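Side-chain contacts in teichoic acid D-alanine hydrolase (Staphylococcus aureus, PDB 5ZH8), which hydrolyses the D-alanyl esters of wall teichoic acid and lipoteichoic acid, and affects methicillin resistance, autolysis and cell wall structure: residues Asp150-Ser153 and Trp158-Thr161; Glu233-Lys238 and Leu243-Thr248; Gln301-Lys306 and Tyr355-Val360; Val361-Asn366 and Lys376-Asp381. All blocks are in the same frame, centred on the assembly; numbering follows the deposited sequence.

Overall arrangement
All four contacts are largely buried, yet they sit at different depths of the beta-lactamase-like fold. Contact 1 lies farthest out, about 25 Å from the chain's centre, and joins a short helix to the loop after it by apolar packing. Contact 2 is nearest the centre and sets two tyrosines against the loop that leads into an outer strand of a three-stranded sheet. Contacts 3 and 4 share strand 359-365 of the main antiparallel sheet: contact 3 is polar, with a water at its rim, whereas contact 4 is wholly apolar across the sheet face. Helix 292-303 links contacts 2 and 3, where Leu243 O probably accepts a hydrogen bond from Gln301 NE2 (3.0 Å).

Contact 1 of 4, residues Asp150-Ser153 and Trp158-Thr161; sequences DPVS and WFKT
Phe159 turns its CG anti to the backbone N (chi1 -162°), which swings the ring beside its own carbonyl carbon and in toward Val152. With the second torsion near perpendicular (88°), the ring presents CD2 to the valine. The CG2 branch of Val152 meets that carbon at 4.0 Å, and the two side chains cross at a slant. CG2 rests against the CD2 side of the ring at ordinary van der Waals distance. Beside it, Ser153 contributes its CB, which lies 4.1 Å from Phe159 O. The backbone explains how the phenylalanine reaches inward from a loop: Phe159 is the centre of an inverse gamma turn, closed by a weak bond from Lys160 N to Trp158 O. The sharp bend directs Phe159 toward Val152, while Trp158 and Lys160 on either side of it in sequence start away from helix 152-155. Trp158 instead makes a cation-pi contact with Lys194. Val152 and Phe159 thus form a small apolar patch that closes the short link between the helix and the following loop. Both touch Ile165 of a loop and Val218 of helix 213-227, with Val193 and Ile196 of helix 189-199 also against Phe159 and Leu167 and Leu170 of helix 167-171 against Val152.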
loop_
_atom_site.group_PDB
_atom_site.type_symbol
_atom_site.label_atom_id
_atom_site.label_comp_id
_atom_site.label_asym_id
_atom_site.label_seq_id
_atom_site.Cartn_x
_atom_site.Cartn_y
_atom_site.Cartn_z
ATOM N N ASP A 150 13.591 -21.837 -25.481
ATOM C CA ASP A 150 14.937 -22.261 -25.082
ATOM C C ASP A 150 15.232 -21.820 -23.653
ATOM O O ASP A 150 14.672 -20.824 -23.190
ATOM C CB ASP A 150 15.999 -21.675 -26.023
ATOM C CG ASP A 150 16.009 -22.335 -27.389
ATOM O OD1 ASP A 150 15.355 -23.381 -27.574
ATOM O OD2 ASP A 150 16.683 -21.795 -28.288
ATOM N N PRO A 151 16.119 -22.555 -22.953
ATOM C CA PRO A 151 16.418 -22.262 -21.554
ATOM C C PRO A 151 17.322 -21.048 -21.352
ATOM O O PRO A 151 17.998 -20.617 -22.284
ATOM C CB PRO A 151 17.119 -23.535 -21.076
ATOM C CG PRO A 151 17.768 -24.075 -22.293
ATOM C CD PRO A 151 16.859 -23.736 -23.433
ATOM N N VAL A 152 17.313 -20.508 -20.136
ATOM C CA VAL A 152 18.184 -19.382 -19.784
ATOM C C VAL A 152 19.657 -19.765 -19.886
ATOM O O VAL A 152 20.477 -18.968 -20.342
ATOM C CB VAL A 152 17.950 -18.786 -18.355
ATOM C CG1 VAL A 152 17.537 -17.327 -18.447
ATOM C CG2 VAL A 152 16.969 -19.566 -17.483
ATOM N N SER A 153 19.977 -20.979 -19.449
ATOM C CA SER A 153 21.361 -21.464 -19.436
ATOM C C SER A 153 22.017 -21.394 -20.818
ATOM O O SER A 153 23.225 -21.213 -20.921
ATOM C CB SER A 153 21.425 -22.891 -18.878
ATOM O OG SER A 153 20.506 -23.748 -19.533
ATOM N N TRP A 158 26.176 -19.082 -16.950
ATOM C CA TRP A 158 26.413 -19.128 -15.502
ATOM C C TRP A 158 25.129 -19.224 -14.676
ATOM O O TRP A 158 25.172 -19.698 -13.542
ATOM C CB TRP A 158 27.275 -17.946 -15.026
ATOM C CG TRP A 158 26.850 -16.594 -15.510
ATOM C CD1 TRP A 158 27.299 -15.944 -16.624
ATOM C CD2 TRP A 158 25.912 -15.718 -14.886
ATOM N NE1 TRP A 158 26.694 -14.719 -16.737
ATOM C CE2 TRP A 158 25.836 -14.553 -15.682
ATOM C CE3 TRP A 158 25.122 -15.804 -13.733
ATOM C CZ2 TRP A 158 25.000 -13.480 -15.364
ATOM C CZ3 TRP A 158 24.299 -14.732 -13.410
ATOM C CH2 TRP A 158 24.244 -13.586 -14.225
ATOM N N PHE A 159 23.997 -18.796 -15.235
ATOM C CA PHE A 159 22.715 -18.932 -14.551
ATOM C C PHE A 159 22.259 -20.396 -14.535
ATOM O O PHE A 159 21.377 -20.801 -15.300
ATOM C CB PHE A 159 21.650 -18.036 -15.193
ATOM C CG PHE A 159 20.454 -17.805 -14.313
ATOM C CD1 PHE A 159 20.447 -16.755 -13.406
ATOM C CD2 PHE A 159 19.344 -18.645 -14.377
ATOM C CE1 PHE A 159 19.363 -16.541 -12.587
ATOM C CE2 PHE A 159 18.249 -18.434 -13.556
ATOM C CZ PHE A 159 18.259 -17.380 -12.660
ATOM N N LYS A 160 22.876 -21.186 -13.658
ATOM C CA LYS A 160 22.566 -22.606 -13.536
ATOM C C LYS A 160 21.518 -22.831 -12.457
ATOM O O LYS A 160 21.464 -22.103 -11.463
ATOM C CB LYS A 160 23.831 -23.408 -13.237
ATOM C CG LYS A 160 24.258 -24.344 -14.366
ATOM C CD LYS A 160 23.195 -25.394 -14.681
ATOM C CE LYS A 160 23.783 -26.626 -15.359
ATOM N NZ LYS A 160 22.720 -27.613 -15.694
ATOM N N THR A 161 20.686 -23.849 -12.664
ATOM C CA THR A 161 19.491 -24.063 -11.851
ATOM C C THR A 161 19.131 -25.548 -11.790
ATOM O O THR A 161 19.297 -26.267 -12.773
ATOM C CB THR A 161 18.304 -23.247 -12.416
ATOM O OG1 THR A 161 17.066 -23.817 -11.980
ATOM C CG2 THR A 161 18.332 -23.226 -13.945
#

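Contact 2 of 4, residues Glu233-Lys238 and Leu243-Thr248; sequences ENYYTK and LKLQHT
Two consecutive tyrosines of one helix, Tyr235 and Tyr236, reach with their phenol ends to the same residue, Thr248, and pack against each other on the way. CE2 of Tyr235 stands over the centre of the Tyr236 ring, while CD2 of Tyr236 lies in the plane of the Tyr235 ring at its edge, so an edge of one ring meets a face of the other. The Tyr235 ring is carried beside its own carbonyl carbon by a chi1 of 161°, and its phenol oxygen arrives among aliphatic carbons. Tyr235 OH is 3.2 Å from Thr248 CG2 and 3.6 Å from Leu245 CD1, with the leucine side chain crossing that of the tyrosine at about a right angle. Tyr236 OH approaches the backbone instead, 3.4 Å from Thr248 O, but its hydrogen bond goes to Glu253 OE2. Thr248 splits its two branches between these surroundings: CG2 faces Tyr235, whereas OG1 is hydrogen-bonded to Asp294 OD2, which also receives the backbone N of His247. The chain can fold back to the tyrosines because Lys244, at positive phi, is the C-prime residue of a Schellman motif that ends helix 231-240. The contact therefore bridges that helix and the start of strand 248-250, an outer strand of the three-stranded sheet. Helix 47-55 covers Tyr236, helix 292-303 supports Leu245, and strand 288-290 flanks Thr248.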
loop_
_atom_site.group_PDB
_atom_site.type_symbol
_atom_site.label_atom_id
_atom_site.label_comp_id
_atom_site.label_asym_id
_atom_site.label_seq_id
_atom_site.Cartn_x
_atom_site.Cartn_y
_atom_site.Cartn_z
ATOM N N GLU A 233 21.142 0.785 -23.550
ATOM C CA GLU A 233 21.435 0.964 -24.962
ATOM C C GLU A 233 20.414 0.226 -25.821
ATOM O O GLU A 233 19.908 0.779 -26.796
ATOM C CB GLU A 233 22.842 0.466 -25.276
ATOM C CG GLU A 233 23.308 0.786 -26.685
ATOM C CD GLU A 233 24.791 0.571 -26.881
ATOM O OE1 GLU A 233 25.495 0.195 -25.908
ATOM O OE2 GLU A 233 25.252 0.763 -28.023
ATOM N N ASN A 234 20.115 -1.019 -25.459
ATOM C CA ASN A 234 19.126 -1.791 -26.191
ATOM C C ASN A 234 17.777 -1.082 -26.168
ATOM O O ASN A 234 17.106 -1.003 -27.198
ATOM C CB ASN A 234 19.005 -3.215 -25.634
ATOM C CG ASN A 234 20.126 -4.139 -26.107
ATOM O OD1 ASN A 234 20.801 -4.781 -25.303
ATOM N ND2 ASN A 234 20.304 -4.238 -27.422
ATOM N N TYR A 235 17.388 -0.549 -25.008
ATOM C CA TYR A 235 16.128 0.194 -24.906
ATOM C C TYR A 235 16.104 1.433 -25.802
ATOM O O TYR A 235 15.133 1.659 -26.518
ATOM C CB TYR A 235 15.816 0.632 -23.472
ATOM C CG TYR A 235 14.793 1.752 -23.461
ATOM C CD1 TYR A 235 13.431 1.486 -23.579
ATOM C CD2 TYR A 235 15.196 3.085 -23.394
ATOM C CE1 TYR A 235 12.505 2.511 -23.604
ATOM C CE2 TYR A 235 14.269 4.116 -23.422
ATOM C CZ TYR A 235 12.931 3.819 -23.528
ATOM O OH TYR A 235 12.030 4.849 -23.556
ATOM N N TYR A 236 17.147 2.251 -25.740
ATOM C CA TYR A 236 17.159 3.491 -26.521
ATOM C C TYR A 236 17.258 3.232 -28.027
ATOM O O TYR A 236 16.489 3.794 -28.812
ATOM C CB TYR A 236 18.269 4.449 -26.067
ATOM C CG TYR A 236 17.850 5.353 -24.930
ATOM C CD1 TYR A 236 16.888 6.343 -25.111
ATOM C CD2 TYR A 236 18.376 5.182 -23.660
ATOM C CE1 TYR A 236 16.498 7.162 -24.066
ATOM C CE2 TYR A 236 17.988 5.991 -22.603
ATOM C CZ TYR A 236 17.048 6.981 -22.810
ATOM O OH TYR A 236 16.662 7.799 -21.774
ATOM N N THR A 237 18.194 2.381 -28.426
ATOM C CA THR A 237 18.409 2.091 -29.841
ATOM C C THR A 237 17.208 1.375 -30.484
ATOM O O THR A 237 16.857 1.658 -31.632
ATOM C CB THR A 237 19.678 1.242 -30.051
ATOM O OG1 THR A 237 19.635 0.100 -29.192
ATOM C CG2 THR A 237 20.912 2.036 -29.731
ATOM N N LYS A 238 16.573 0.475 -29.734
ATOM C CA LYS A 238 15.499 -0.359 -30.281
ATOM C C LYS A 238 14.074 0.110 -29.974
ATOM O O LYS A 238 13.131 -0.344 -30.621
ATOM C CB LYS A 238 15.658 -1.810 -29.818
ATOM C CG LYS A 238 16.963 -2.484 -30.219
ATOM C CD LYS A 238 16.982 -3.913 -29.695
ATOM C CE LYS A 238 18.196 -4.697 -30.159
ATOM N NZ LYS A 238 18.123 -5.023 -31.609
ATOM N N LEU A 243 10.789 5.335 -31.381
ATOM C CA LEU A 243 9.436 5.812 -31.080
ATOM C C LEU A 243 9.413 7.207 -30.438
ATOM O O LEU A 243 8.408 7.597 -29.855
ATOM C CB LEU A 243 8.702 4.794 -30.205
ATOM C CG LEU A 243 8.623 3.362 -30.750
ATOM C CD1 LEU A 243 7.675 2.526 -29.901
ATOM C CD2 LEU A 243 8.196 3.327 -32.212
ATOM N N LYS A 244 10.510 7.956 -30.576
ATOM C CA LYS A 244 10.608 9.351 -30.121
ATOM C C LYS A 244 10.067 9.564 -28.712
ATOM O O LYS A 244 9.312 10.502 -28.455
ATOM C CB LYS A 244 9.905 10.294 -31.104
ATOM C CG LYS A 244 10.581 10.382 -32.465
ATOM C CD LYS A 244 9.898 11.390 -33.384
ATOM C CE LYS A 244 10.733 11.661 -34.632
ATOM N NZ LYS A 244 11.089 10.409 -35.363
ATOM N N LEU A 245 10.453 8.671 -27.807
ATOM C CA LEU A 245 10.127 8.812 -26.399
ATOM C C LEU A 245 11.199 9.674 -25.747
ATOM O O LEU A 245 12.222 9.172 -25.276
ATOM C CB LEU A 245 10.052 7.440 -25.728
ATOM C CG LEU A 245 9.087 6.435 -26.342
ATOM C CD1 LEU A 245 8.995 5.234 -25.415
ATOM C CD2 LEU A 245 7.713 7.038 -26.551
ATOM N N GLN A 246 10.948 10.982 -25.735
ATOM C CA GLN A 246 11.941 11.973 -25.321
ATOM C C GLN A 246 11.679 12.525 -23.925
ATOM O O GLN A 246 12.399 13.412 -23.459
ATOM C CB GLN A 246 11.963 13.115 -26.334
ATOM C CG GLN A 246 12.325 12.648 -27.735
ATOM C CD GLN A 246 12.291 13.759 -28.751
ATOM O OE1 GLN A 246 11.346 14.537 -28.803
ATOM N NE2 GLN A 246 13.324 13.833 -29.573
ATOM N N HIS A 247 10.640 12.007 -23.269
ATOM C CA HIS A 247 10.299 12.379 -21.896
ATOM C C HIS A 247 10.208 11.116 -21.033
ATOM O O HIS A 247 9.370 10.995 -20.144
ATOM C CB HIS A 247 8.999 13.179 -21.888
ATOM C CG HIS A 247 9.105 14.493 -22.601
ATOM N ND1 HIS A 247 9.104 14.600 -23.975
ATOM C CD2 HIS A 247 9.235 15.754 -22.126
ATOM C CE1 HIS A 247 9.219 15.871 -24.316
ATOM N NE2 HIS A 247 9.297 16.593 -23.212
ATOM N N THR A 248 11.102 10.180 -21.332
ATOM C CA THR A 248 11.212 8.906 -20.649
ATOM C C THR A 248 12.686 8.682 -20.362
ATOM O O THR A 248 13.529 8.869 -21.248
ATOM C CB THR A 248 10.715 7.767 -21.550
ATOM O OG1 THR A 248 9.314 7.930 -21.803
ATOM C CG2 THR A 248 10.977 6.402 -20.914
#

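Contact 3 of 4, residues Gln301-Lys306 and Tyr355-Val360; sequences QIQQYK and YNDKYV
The side-chain amide of Gln303, the last helical residue of helix 292-303, is inserted between Tyr355, Val360 and the turn that joins two strands. On the packed side, Gln303 NE2 donates to Asn356 O at 2.9 Å, almost straight (170° at the hydrogen). The acceptor lies in the plane of the glutamine amide, but the nitrogen stands well above the plane of the Asn356 carbonyl. The chain of Gln303 is extended beyond CG (chi2 180°), which gives it the reach to span the gap. Its amide plane is turned 75° from the Tyr355 ring, whose CD1 is 3.6 Å from NE2, while OE1 faces Val360 CG2 at 3.9 Å. The looser side is around the exposed Asp357. There Gln303 NE2 and Asp357 OD1 are 3.5 Å apart, and a water forms a weak bridge between them, donating to OD1 at 2.7 Å and accepting only a weak bond from NE2. Asp357 OD1 also receives a hydrogen bond from Tyr389 OH. In the turn itself, Asn356 OD1 accepts from the backbone N of Lys358 (an Asx turn) and of Tyr359 (an Asx motif), closing the turn between the strands. The amide nitrogen thus faces a carbonyl and a nearby carboxylate, and the amide oxygen a methyl. This division of partners would fix the rotation of the amide, and it ties the helix end to the hairpin by one firm bond, to Asn356 O.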
loop_
_atom_site.group_PDB
_atom_site.type_symbol
_atom_site.label_atom_id
_atom_site.label_comp_id
_atom_site.label_asym_id
_atom_site.label_seq_id
_atom_site.Cartn_x
_atom_site.Cartn_y
_atom_site.Cartn_z
ATOM N N GLN A 301 1.668 3.825 -30.807
ATOM C CA GLN A 301 2.581 3.539 -31.911
ATOM C C GLN A 301 2.785 2.044 -32.136
ATOM O O GLN A 301 2.885 1.601 -33.280
ATOM C CB GLN A 301 3.918 4.225 -31.687
ATOM C CG GLN A 301 3.881 5.705 -32.003
ATOM C CD GLN A 301 5.251 6.332 -31.899
ATOM O OE1 GLN A 301 5.876 6.646 -32.908
ATOM N NE2 GLN A 301 5.736 6.495 -30.674
ATOM N N ILE A 302 2.841 1.271 -31.055
ATOM C CA ILE A 302 2.888 -0.189 -31.164
ATOM C C ILE A 302 1.583 -0.694 -31.786
ATOM O O ILE A 302 1.604 -1.543 -32.679
ATOM C CB ILE A 302 3.154 -0.869 -29.800
ATOM C CG1 ILE A 302 4.583 -0.559 -29.333
ATOM C CG2 ILE A 302 2.964 -2.377 -29.900
ATOM C CD1 ILE A 302 4.813 -0.761 -27.851
ATOM N N GLN A 303 0.460 -0.146 -31.330
ATOM C CA GLN A 303 -0.846 -0.466 -31.895
ATOM C C GLN A 303 -0.893 -0.178 -33.391
ATOM O O GLN A 303 -1.586 -0.872 -34.135
ATOM C CB GLN A 303 -1.960 0.310 -31.180
ATOM C CG GLN A 303 -2.417 -0.320 -29.872
ATOM C CD GLN A 303 -3.523 0.471 -29.205
ATOM O OE1 GLN A 303 -3.396 1.678 -28.994
ATOM N NE2 GLN A 303 -4.611 -0.203 -28.866
ATOM N N GLN A 304 -0.160 0.845 -33.822
ATOM C CA GLN A 304 -0.060 1.197 -35.243
ATOM C C GLN A 304 1.070 0.469 -35.988
ATOM O O GLN A 304 1.473 0.891 -37.065
ATOM C CB GLN A 304 0.123 2.704 -35.373
ATOM C CG GLN A 304 -1.116 3.483 -34.982
ATOM C CD GLN A 304 -0.831 4.939 -34.677
ATOM O OE1 GLN A 304 0.326 5.368 -34.592
ATOM N NE2 GLN A 304 -1.893 5.714 -34.507
ATOM N N TYR A 305 1.574 -0.616 -35.408
ATOM C CA TYR A 305 2.554 -1.489 -36.058
ATOM C C TYR A 305 3.880 -0.808 -36.370
ATOM O O TYR A 305 4.415 -0.957 -37.460
ATOM C CB TYR A 305 1.950 -2.109 -37.320
ATOM C CG TYR A 305 0.567 -2.666 -37.086
ATOM C CD1 TYR A 305 0.355 -3.645 -36.125
ATOM C CD2 TYR A 305 -0.522 -2.210 -37.812
ATOM C CE1 TYR A 305 -0.901 -4.156 -35.897
ATOM C CE2 TYR A 305 -1.783 -2.717 -37.590
ATOM C CZ TYR A 305 -1.963 -3.692 -36.636
ATOM O OH TYR A 305 -3.218 -4.194 -36.415
ATOM N N LYS A 306 4.440 -0.105 -35.396
ATOM C CA LYS A 306 5.704 0.583 -35.567
ATOM C C LYS A 306 6.891 -0.188 -35.069
ATOM O O LYS A 306 7.992 0.153 -35.365
ATOM C CB LYS A 306 5.692 1.939 -34.912
ATOM C CG LYS A 306 5.135 3.027 -35.790
ATOM C CD LYS A 306 5.837 4.342 -35.540
ATOM C CE LYS A 306 4.909 5.508 -35.818
ATOM N NZ LYS A 306 5.376 6.773 -35.203
ATOM N N TYR A 355 -6.134 0.351 -21.587
ATOM C CA TYR A 355 -6.360 0.754 -22.966
ATOM C C TYR A 355 -7.063 -0.265 -23.827
ATOM O O TYR A 355 -7.163 -1.444 -23.477
ATOM C CB TYR A 355 -5.049 1.188 -23.633
ATOM C CG TYR A 355 -4.094 0.087 -24.023
ATOM C CD1 TYR A 355 -4.195 -0.541 -25.258
ATOM C CD2 TYR A 355 -3.059 -0.295 -23.180
ATOM C CE1 TYR A 355 -3.309 -1.531 -25.626
ATOM C CE2 TYR A 355 -2.164 -1.288 -23.548
ATOM C CZ TYR A 355 -2.295 -1.900 -24.770
ATOM O OH TYR A 355 -1.421 -2.890 -25.144
ATOM N N ASN A 356 -7.574 0.237 -24.949
ATOM C CA ASN A 356 -8.140 -0.578 -26.014
ATOM C C ASN A 356 -7.820 0.097 -27.361
ATOM O O ASN A 356 -6.858 0.866 -27.443
ATOM C CB ASN A 356 -9.645 -0.830 -25.784
ATOM C CG ASN A 356 -10.478 0.434 -25.791
ATOM O OD1 ASN A 356 -10.091 1.453 -26.349
ATOM N ND2 ASN A 356 -11.648 0.358 -25.184
ATOM N N ASP A 357 -8.594 -0.176 -28.409
ATOM C CA ASP A 357 -8.293 0.395 -29.724
ATOM C C ASP A 357 -8.736 1.854 -29.880
ATOM O O ASP A 357 -8.349 2.506 -30.847
ATOM C CB ASP A 357 -8.887 -0.468 -30.837
ATOM C CG ASP A 357 -8.140 -1.786 -31.030
ATOM O OD1 ASP A 357 -7.163 -2.061 -30.298
ATOM O OD2 ASP A 357 -8.542 -2.562 -31.920
ATOM N N LYS A 358 -9.534 2.369 -28.943
ATOM C CA LYS A 358 -9.965 3.769 -28.983
ATOM C C LYS A 358 -9.225 4.630 -27.955
ATOM O O LYS A 358 -8.683 5.680 -28.296
ATOM C CB LYS A 358 -11.472 3.882 -28.754
ATOM C CG LYS A 358 -12.035 5.247 -29.125
ATOM C CD LYS A 358 -13.522 5.344 -28.846
ATOM C CE LYS A 358 -14.073 6.730 -29.149
ATOM N NZ LYS A 358 -15.466 6.897 -28.637
ATOM N N TYR A 359 -9.213 4.189 -26.703
ATOM C CA TYR A 359 -8.615 4.963 -25.625
ATOM C C TYR A 359 -7.346 4.326 -25.075
ATOM O O TYR A 359 -7.276 3.110 -24.908
ATOM C CB TYR A 359 -9.614 5.130 -24.477
ATOM C CG TYR A 359 -10.798 5.993 -24.818
ATOM C CD1 TYR A 359 -10.670 7.369 -24.923
ATOM C CD2 TYR A 359 -12.050 5.431 -25.043
ATOM C CE1 TYR A 359 -11.753 8.165 -25.236
ATOM C CE2 TYR A 359 -13.143 6.219 -25.356
ATOM C CZ TYR A 359 -12.991 7.585 -25.445
ATOM O OH TYR A 359 -14.072 8.373 -25.753
ATOM N N VAL A 360 -6.350 5.158 -24.790
ATOM C CA VAL A 360 -5.249 4.762 -23.919
ATOM C C VAL A 360 -5.269 5.708 -22.735
ATOM O O VAL A 360 -5.073 6.908 -22.895
ATOM C CB VAL A 360 -3.870 4.825 -24.617
ATOM C CG1 VAL A 360 -2.780 4.316 -23.679
ATOM C CG2 VAL A 360 -3.885 4.023 -25.910
HETATM O O HOH W 1 -4.683 -2.919 -30.759
#

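Contact 4 of 4, residues Val361-Asn366 and Lys376-Asp381; sequences VVLALN and KHIYND
Ile378 is the main bump on the helix side, and it settles against Val361 and Leu363, which project from the same face of strand 359-365. Its CG2 branch meets Val361 CG1 at 3.9 Å, while its far end, CD1, reaches toward Leu363 CD1 at 4.4 Å. Val361 in turn fills the hollow between Ile378 and Tyr379. A chi1 of -174° sets its CG1 anti to the backbone N and aims it at the isoleucine, while CG2 meets the Tyr379 ring at its edge, 4.2 Å from CD1. That ring continues past the valine, and its hydroxyl is hydrogen-bonded to Thr338 O. The same helix adds Ile375 against Val361, extending the apolar surface by one turn. Strand and helix axes come within 9.8 Å and run nearly antiparallel, at 163°. His377 of the same helix packs on Leu87 of the second subunit. Val362 and Ala364 face the other way, to helix 292-303, so strand 359-365 is sandwiched between helices. Such layering of a C-terminal helix on a central antiparallel sheet belongs to the beta-lactamase and penicillin-binding-protein fold.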
loop_
_atom_site.group_PDB
_atom_site.type_symbol
_atom_site.label_atom_id
_atom_site.label_comp_id
_atom_site.label_asym_id
_atom_site.label_seq_id
_atom_site.Cartn_x
_atom_site.Cartn_y
_atom_site.Cartn_z
ATOM N N VAL A 361 -5.532 5.156 -21.556
ATOM C CA VAL A 361 -5.642 5.936 -20.329
ATOM C C VAL A 361 -4.447 5.613 -19.454
ATOM O O VAL A 361 -4.276 4.472 -19.037
ATOM C CB VAL A 361 -6.946 5.614 -19.562
ATOM C CG1 VAL A 361 -7.112 6.544 -18.366
ATOM C CG2 VAL A 361 -8.145 5.704 -20.490
ATOM N N VAL A 362 -3.622 6.624 -19.192
ATOM C CA VAL A 362 -2.425 6.474 -18.368
ATOM C C VAL A 362 -2.599 7.340 -17.134
ATOM O O VAL A 362 -2.771 8.556 -17.252
ATOM C CB VAL A 362 -1.143 6.919 -19.119
ATOM C CG1 VAL A 362 0.108 6.577 -18.308
ATOM C CG2 VAL A 362 -1.085 6.305 -20.511
ATOM N N LEU A 363 -2.561 6.717 -15.958
ATOM C CA LEU A 363 -2.789 7.420 -14.704
ATOM C C LEU A 363 -1.617 7.182 -13.760
ATOM O O LEU A 363 -1.365 6.050 -13.339
ATOM C CB LEU A 363 -4.098 6.952 -14.069
ATOM C CG LEU A 363 -4.719 7.893 -13.032
ATOM C CD1 LEU A 363 -5.166 9.190 -13.694
ATOM C CD2 LEU A 363 -5.882 7.234 -12.303
ATOM N N ALA A 364 -0.901 8.258 -13.444
ATOM C CA ALA A 364 0.292 8.187 -12.607
ATOM C C ALA A 364 0.035 8.840 -11.250
ATOM O O ALA A 364 -0.403 9.985 -11.173
ATOM C CB ALA A 364 1.465 8.861 -13.307
ATOM N N LEU A 365 0.330 8.109 -10.186
ATOM C CA LEU A 365 0.061 8.563 -8.837
ATOM C C LEU A 365 1.344 8.525 -8.009
ATOM O O LEU A 365 1.941 7.468 -7.858
ATOM C CB LEU A 365 -0.993 7.639 -8.230
ATOM C CG LEU A 365 -1.541 7.985 -6.856
ATOM C CD1 LEU A 365 -2.377 9.259 -6.905
ATOM C CD2 LEU A 365 -2.355 6.805 -6.349
ATOM N N ASN A 366 1.763 9.676 -7.477
ATOM C CA ASN A 366 2.994 9.763 -6.668
ATOM C C ASN A 366 2.760 9.922 -5.154
ATOM O O ASN A 366 3.711 10.050 -4.391
ATOM C CB ASN A 366 3.938 10.849 -7.200
ATOM C CG ASN A 366 3.363 12.244 -7.098
ATOM O OD1 ASN A 366 2.265 12.504 -7.570
ATOM N ND2 ASN A 366 4.122 13.158 -6.507
ATOM N N LYS A 376 -10.324 2.639 -13.276
ATOM C CA LYS A 376 -11.540 1.899 -13.633
ATOM C C LYS A 376 -12.706 2.841 -13.806
ATOM O O LYS A 376 -13.481 2.719 -14.748
ATOM C CB LYS A 376 -11.905 0.865 -12.572
ATOM C CG LYS A 376 -11.061 -0.389 -12.606
ATOM C CD LYS A 376 -11.355 -1.262 -11.396
ATOM C CE LYS A 376 -10.719 -2.643 -11.523
ATOM N NZ LYS A 376 -11.534 -3.713 -10.855
ATOM N N HIS A 377 -12.828 3.781 -12.883
ATOM C CA HIS A 377 -13.926 4.722 -12.913
ATOM C C HIS A 377 -13.860 5.552 -14.186
ATOM O O HIS A 377 -14.882 5.864 -14.783
ATOM C CB HIS A 377 -13.886 5.617 -11.684
ATOM C CG HIS A 377 -14.988 6.623 -11.640
ATOM N ND1 HIS A 377 -16.312 6.272 -11.486
ATOM C CD2 HIS A 377 -14.963 7.973 -11.725
ATOM C CE1 HIS A 377 -17.056 7.360 -11.485
ATOM N NE2 HIS A 377 -16.262 8.406 -11.617
ATOM N N ILE A 378 -12.651 5.894 -14.609
ATOM C CA ILE A 378 -12.458 6.672 -15.826
ATOM C C ILE A 378 -12.770 5.829 -17.072
ATOM O O ILE A 378 -13.506 6.255 -17.955
ATOM C CB ILE A 378 -11.023 7.227 -15.888
ATOM C CG1 ILE A 378 -10.848 8.313 -14.824
ATOM C CG2 ILE A 378 -10.701 7.766 -17.274
ATOM C CD1 ILE A 378 -9.426 8.820 -14.674
ATOM N N TYR A 379 -12.218 4.628 -17.125
ATOM C CA TYR A 379 -12.332 3.771 -18.300
ATOM C C TYR A 379 -13.738 3.159 -18.452
ATOM O O TYR A 379 -14.329 3.178 -19.537
ATOM C CB TYR A 379 -11.273 2.677 -18.200
ATOM C CG TYR A 379 -11.149 1.768 -19.401
ATOM C CD1 TYR A 379 -10.395 2.137 -20.510
ATOM C CD2 TYR A 379 -11.751 0.510 -19.403
ATOM C CE1 TYR A 379 -10.261 1.285 -21.595
ATOM C CE2 TYR A 379 -11.629 -0.347 -20.478
ATOM C CZ TYR A 379 -10.883 0.038 -21.572
ATOM O OH TYR A 379 -10.756 -0.825 -22.634
ATOM N N ASN A 380 -14.257 2.613 -17.360
ATOM C CA ASN A 380 -15.538 1.928 -17.384
ATOM C C ASN A 380 -16.709 2.884 -17.193
ATOM O O ASN A 380 -17.656 2.857 -17.974
ATOM C CB ASN A 380 -15.580 0.839 -16.309
ATOM C CG ASN A 380 -14.532 -0.230 -16.527
ATOM O OD1 ASN A 380 -14.234 -0.594 -17.661
ATOM N ND2 ASN A 380 -13.980 -0.750 -15.446
ATOM N N ASP A 381 -16.664 3.721 -16.160
ATOM C CA ASP A 381 -17.830 4.536 -15.826
ATOM C C ASP A 381 -17.946 5.772 -16.712
ATOM O O ASP A 381 -19.000 6.016 -17.301
ATOM C CB ASP A 381 -17.840 4.916 -14.339
ATOM C CG ASP A 381 -17.902 3.696 -13.422
ATOM O OD1 ASP A 381 -18.403 2.634 -13.857
ATOM O OD2 ASP A 381 -17.451 3.794 -12.260
#